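Local coordinates for conserved domain protein (Streptococcus pneumoniae, PDB 4IAJ) that is of unknown function and belongs to the DUF4649 family, forming a small fold of an antiparallel sheet packed against helices, at residues G2-A14 and R19-R31. Sequence-based numbering, arbitrary orientation.
Sequences GVLNMIEITYIDA and RTVTFESYEDFER
Strands 7-12 and 18-23 form an antiparallel beta hairpin, 18-23 being the edge strand of this chain's four-stranded sheet, and the helix that follows folds back beneath it. I7 pairs with F23, I9 with V21 and Y11 with R19 as hydrogen-bonded pairs; at the centre I9 N reaches V21 O at 2.8 Å. Where strand 7-12 begins, M6 and I7 both face F23, a classic beta bulge, and M6 N makes only a weak bond to E24 O. On the face turned to the helices, I7 holds CG1 anti to its carbonyl carbon (chi1 -60°) and runs out extended, which carries CD1 to 3.8 Å from both Y26 CD2 and F29 CB. I9 CD1 lies 4.0 Å from F29 CE1 and also touches F23 CE2; I65 of helix 65-71 packs on both I9 and F29. S25, the N-cap of helix 26-35, forms a capping box with D28: D28 N donates to S25 OG at 3.0 Å and S25 N to D28 OD2. On the other face T10 OG1 and T20 OG1 share a hydrogen bond of 2.7 Å, and T22 CG2 lies alongside the E8 chain. Near the turn, R19 CB sits over one face of the Y11 ring, 3.8 Å from its centroid, a CH-pi contact. R19 NH2 also bonds H59 O of a second subunit. D13 OD1 is held by S15 OG and N17 N, while R19 NE forms a salt bridge to D13 OD2 at 3.0 Å, approaching from above the carboxylate plane.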
loop_
_atom_site.group_PDB
_atom_site.type_symbol
_atom_site.label_atom_id
_atom_site.label_comp_id
_atom_site.label_asym_id
_atom_site.label_seq_id
_atom_site.Cartn_x
_atom_site.Cartn_y
_atom_site.Cartn_z
ATOM N N GLY B 2 12.186 -33.349 17.867
ATOM C CA GLY B 2 12.256 -32.764 19.238
ATOM C C GLY B 2 11.291 -31.607 19.441
ATOM O O GLY B 2 10.558 -31.571 20.438
ATOM N N VAL B 3 11.302 -30.669 18.487
ATOM C CA VAL B 3 10.458 -29.473 18.502
ATOM C C VAL B 3 9.407 -29.561 17.405
ATOM O O VAL B 3 9.735 -29.884 16.271
ATOM C CB VAL B 3 11.302 -28.192 18.281
ATOM C CG1 VAL B 3 10.434 -26.946 18.372
ATOM C CG2 VAL B 3 12.447 -28.130 19.287
ATOM N N LEU B 4 8.152 -29.247 17.721
ATOM C CA LEU B 4 7.085 -29.355 16.724
ATOM C C LEU B 4 7.316 -28.390 15.551
ATOM O O LEU B 4 7.227 -28.785 14.386
ATOM C CB LEU B 4 5.711 -29.108 17.359
ATOM C CG LEU B 4 4.490 -29.551 16.541
ATOM C CD1 LEU B 4 4.426 -31.071 16.419
ATOM C CD2 LEU B 4 3.210 -28.999 17.160
ATOM N N ASN B 5 7.634 -27.135 15.865
ATOM C CA ASN B 5 7.844 -26.103 14.842
ATOM C C ASN B 5 9.258 -25.544 14.815
ATOM O O ASN B 5 9.766 -25.046 15.822
ATOM C CB ASN B 5 6.875 -24.960 15.070
ATOM C CG ASN B 5 5.445 -25.399 14.940
ATOM O OD1 ASN B 5 5.069 -26.013 13.945
ATOM N ND2 ASN B 5 4.639 -25.102 15.946
HETATM N N MSE B 6 9.874 -25.582 13.644
HETATM C CA MSE B 6 11.209 -25.025 13.495
HETATM C C MSE B 6 11.267 -23.529 13.787
HETATM O O MSE B 6 12.267 -23.071 14.329
HETATM C CB MSE B 6 11.736 -25.273 12.088
HETATM C CG MSE B 6 13.184 -25.729 12.183
HETATM SE SE MSE B 6 13.763 -25.985 10.343
HETATM C CE MSE B 6 13.068 -27.821 10.186
ATOM N N ILE B 7 10.219 -22.776 13.437
ATOM C CA ILE B 7 10.167 -21.329 13.695
ATOM C C ILE B 7 8.889 -20.918 14.441
ATOM O O ILE B 7 7.787 -21.273 14.041
ATOM C CB ILE B 7 10.310 -20.504 12.404
ATOM C CG1 ILE B 7 11.641 -20.830 11.742
ATOM C CG2 ILE B 7 10.251 -19.014 12.707
ATOM C CD1 ILE B 7 11.920 -20.052 10.480
ATOM N N GLU B 8 9.070 -20.202 15.552
ATOM C CA GLU B 8 7.988 -19.578 16.290
ATOM C C GLU B 8 8.365 -18.130 16.506
ATOM O O GLU B 8 9.498 -17.832 16.860
ATOM C CB GLU B 8 7.752 -20.261 17.627
ATOM C CG GLU B 8 7.321 -21.711 17.474
ATOM C CD GLU B 8 6.545 -22.258 18.671
ATOM O OE1 GLU B 8 6.250 -21.490 19.621
ATOM O OE2 GLU B 8 6.220 -23.468 18.647
ATOM N N ILE B 9 7.431 -17.228 16.244
ATOM C CA ILE B 9 7.695 -15.804 16.372
ATOM C C ILE B 9 6.593 -15.169 17.209
ATOM O O ILE B 9 5.415 -15.341 16.916
ATOM C CB ILE B 9 7.744 -15.095 15.014
ATOM C CG1 ILE B 9 8.763 -15.755 14.070
ATOM C CG2 ILE B 9 8.073 -13.625 15.207
ATOM C CD1 ILE B 9 8.634 -15.288 12.627
ATOM N N THR B 10 6.973 -14.437 18.252
ATOM C CA THR B 10 5.991 -13.729 19.049
ATOM C C THR B 10 6.279 -12.238 18.923
ATOM O O THR B 10 7.416 -11.801 19.029
ATOM C CB THR B 10 5.994 -14.177 20.515
ATOM O OG1 THR B 10 5.618 -15.559 20.608
ATOM C CG2 THR B 10 5.001 -13.370 21.307
ATOM N N TYR B 11 5.241 -11.469 18.643
ATOM C CA TYR B 11 5.385 -10.032 18.454
ATOM C C TYR B 11 4.247 -9.317 19.146
ATOM O O TYR B 11 3.271 -9.944 19.577
ATOM C CB TYR B 11 5.460 -9.689 16.967
ATOM C CG TYR B 11 4.274 -10.122 16.174
ATOM C CD1 TYR B 11 3.116 -9.363 16.140
ATOM C CD2 TYR B 11 4.312 -11.293 15.452
ATOM C CE1 TYR B 11 2.013 -9.778 15.399
ATOM C CE2 TYR B 11 3.233 -11.707 14.713
ATOM C CZ TYR B 11 2.086 -10.964 14.695
ATOM O OH TYR B 11 1.032 -11.424 13.949
ATOM N N ILE B 12 4.401 -8.008 19.290
ATOM C CA ILE B 12 3.417 -7.170 19.980
ATOM C C ILE B 12 2.754 -6.305 18.952
ATOM O O ILE B 12 3.443 -5.556 18.267
ATOM C CB ILE B 12 4.052 -6.231 21.024
ATOM C CG1 ILE B 12 5.071 -6.981 21.893
ATOM C CG2 ILE B 12 2.966 -5.576 21.874
ATOM C CD1 ILE B 12 4.495 -8.115 22.702
ATOM N N ASP B 13 1.429 -6.385 18.848
ATOM C CA ASP B 13 0.711 -5.625 17.828
ATOM C C ASP B 13 0.317 -4.255 18.375
ATOM O O ASP B 13 0.683 -3.903 19.511
ATOM C CB ASP B 13 -0.497 -6.429 17.280
ATOM C CG ASP B 13 -1.617 -6.606 18.269
ATOM O OD1 ASP B 13 -1.708 -5.881 19.293
ATOM O OD2 ASP B 13 -2.439 -7.517 18.013
ATOM N N ALA B 14 -0.428 -3.495 17.583
ATOM C CA ALA B 14 -0.751 -2.113 17.926
ATOM C C ALA B 14 -1.765 -1.998 19.076
ATOM O O ALA B 14 -1.918 -0.927 19.663
ATOM C CB ALA B 14 -1.250 -1.379 16.691
ATOM N N ARG B 19 1.100 -11.694 19.935
ATOM C CA ARG B 19 0.653 -12.627 18.907
ATOM C C ARG B 19 1.759 -13.598 18.616
ATOM O O ARG B 19 2.906 -13.188 18.518
ATOM C CB ARG B 19 0.330 -11.887 17.619
ATOM C CG ARG B 19 -0.791 -10.874 17.729
ATOM C CD ARG B 19 -2.011 -11.465 18.392
ATOM N NE ARG B 19 -3.019 -10.442 18.627
ATOM C CZ ARG B 19 -3.963 -10.486 19.561
ATOM N NH1 ARG B 19 -4.040 -11.506 20.442
ATOM N NH2 ARG B 19 -4.819 -9.468 19.631
ATOM N N THR B 20 1.424 -14.874 18.445
ATOM C CA THR B 20 2.424 -15.876 18.107
ATOM C C THR B 20 2.049 -16.539 16.781
ATOM O O THR B 20 0.910 -16.947 16.608
ATOM C CB THR B 20 2.565 -16.925 19.222
ATOM O OG1 THR B 20 2.983 -16.273 20.428
ATOM C CG2 THR B 20 3.602 -17.977 18.854
ATOM N N VAL B 21 3.004 -16.598 15.855
ATOM C CA VAL B 21 2.848 -17.364 14.613
ATOM C C VAL B 21 3.935 -18.419 14.576
ATOM O O VAL B 21 5.003 -18.222 15.144
ATOM C CB VAL B 21 2.894 -16.499 13.338
ATOM C CG1 VAL B 21 1.681 -15.584 13.293
ATOM C CG2 VAL B 21 4.174 -15.674 13.240
ATOM N N THR B 22 3.642 -19.542 13.921
ATOM C CA THR B 22 4.572 -20.656 13.849
ATOM C C THR B 22 4.716 -21.139 12.410
ATOM O O THR B 22 3.790 -21.017 11.596
ATOM C CB THR B 22 4.127 -21.851 14.728
ATOM O OG1 THR B 22 2.904 -22.395 14.231
ATOM C CG2 THR B 22 3.910 -21.427 16.164
ATOM N N PHE B 23 5.887 -21.686 12.110
ATOM C CA PHE B 23 6.149 -22.281 10.819
ATOM C C PHE B 23 6.745 -23.645 11.075
ATOM O O PHE B 23 7.663 -23.786 11.885
ATOM C CB PHE B 23 7.042 -21.355 9.973
ATOM C CG PHE B 23 6.437 -19.989 9.766
ATOM C CD1 PHE B 23 5.570 -19.750 8.708
ATOM C CD2 PHE B 23 6.684 -18.964 10.672
ATOM C CE1 PHE B 23 4.996 -18.510 8.541
ATOM C CE2 PHE B 23 6.103 -17.717 10.512
ATOM C CZ PHE B 23 5.265 -17.486 9.447
ATOM N N GLU B 24 6.161 -24.657 10.433
ATOM C CA GLU B 24 6.581 -26.036 10.631
ATOM C C GLU B 24 7.984 -26.221 10.081
ATOM O O GLU B 24 8.816 -26.868 10.708
ATOM C CB GLU B 24 5.611 -27.022 9.977
ATOM C CG GLU B 24 5.904 -28.485 10.333
ATOM C CD GLU B 24 4.833 -29.459 9.847
ATOM O OE1 GLU B 24 3.673 -29.036 9.621
ATOM O OE2 GLU B 24 5.149 -30.658 9.707
ATOM N N SER B 25 8.255 -25.616 8.929
ATOM C CA SER B 25 9.591 -25.633 8.348
ATOM C C SER B 25 10.089 -24.233 7.982
ATOM O O SER B 25 9.320 -23.263 7.898
ATOM C CB SER B 25 9.606 -26.533 7.102
ATOM O OG SER B 25 8.922 -25.919 6.023
ATOM N N TYR B 26 11.393 -24.147 7.747
ATOM C CA TYR B 26 12.022 -22.928 7.268
ATOM C C TYR B 26 11.446 -22.523 5.913
ATOM O O TYR B 26 11.196 -21.336 5.680
ATOM C CB TYR B 26 13.538 -23.106 7.153
ATOM C CG TYR B 26 14.295 -21.804 7.068
ATOM C CD1 TYR B 26 14.497 -21.165 5.851
ATOM C CD2 TYR B 26 14.802 -21.209 8.212
ATOM C CE1 TYR B 26 15.189 -19.969 5.779
ATOM C CE2 TYR B 26 15.497 -20.017 8.154
ATOM C CZ TYR B 26 15.688 -19.399 6.939
ATOM O OH TYR B 26 16.391 -18.218 6.902
ATOM N N GLU B 27 11.260 -23.509 5.030
ATOM C CA GLU B 27 10.592 -23.303 3.750
ATOM C C GLU B 27 9.180 -22.731 3.904
ATOM O O GLU B 27 8.764 -21.938 3.069
ATOM C CB GLU B 27 10.515 -24.615 2.952
ATOM N N ASP B 28 8.436 -23.127 4.940
ATOM C CA ASP B 28 7.090 -22.565 5.150
ATOM C C ASP B 28 7.204 -21.062 5.443
ATOM O O ASP B 28 6.416 -20.262 4.959
ATOM C CB ASP B 28 6.323 -23.243 6.291
ATOM C CG ASP B 28 6.016 -24.703 6.024
ATOM O OD1 ASP B 28 5.952 -25.113 4.845
ATOM O OD2 ASP B 28 5.830 -25.445 7.016
ATOM N N PHE B 29 8.227 -20.696 6.203
ATOM C CA PHE B 29 8.473 -19.300 6.535
ATOM C C PHE B 29 8.853 -18.503 5.284
ATOM O O PHE B 29 8.287 -17.429 5.008
ATOM C CB PHE B 29 9.557 -19.216 7.622
ATOM C CG PHE B 29 10.017 -17.829 7.897
ATOM C CD1 PHE B 29 9.167 -16.918 8.524
ATOM C CD2 PHE B 29 11.271 -17.418 7.504
ATOM C CE1 PHE B 29 9.577 -15.616 8.762
ATOM C CE2 PHE B 29 11.692 -16.118 7.754
ATOM C CZ PHE B 29 10.845 -15.219 8.371
ATOM N N GLU B 30 9.780 -19.044 4.504
ATOM C CA GLU B 30 10.196 -18.408 3.251
ATOM C C GLU B 30 9.025 -18.218 2.291
ATOM O O GLU B 30 8.877 -17.145 1.695
ATOM C CB GLU B 30 11.291 -19.231 2.568
ATOM C CG GLU B 30 12.618 -19.229 3.301
ATOM C CD GLU B 30 13.689 -20.010 2.553
ATOM O OE1 GLU B 30 13.412 -21.166 2.154
ATOM O OE2 GLU B 30 14.793 -19.463 2.360
ATOM N N ARG B 31 8.207 -19.260 2.140
ATOM C CA ARG B 31 6.990 -19.175 1.356
ATOM C C ARG B 31 6.105 -18.020 1.826
ATOM O O ARG B 31 5.569 -17.292 0.988
ATOM C CB ARG B 31 6.168 -20.473 1.423
ATOM C CG ARG B 31 6.227 -21.330 0.172
ATOM C CD ARG B 31 5.071 -22.333 0.130
ATOM N NE ARG B 31 5.146 -23.300 1.228
ATOM C CZ ARG B 31 5.977 -24.342 1.270
ATOM N NH1 ARG B 31 6.821 -24.585 0.266
ATOM N NH2 ARG B 31 5.968 -25.151 2.323
HETATM O O HOH W 1 3.259 -24.114 11.997
HETATM O O HOH W 2 -4.892 -8.027 16.982
#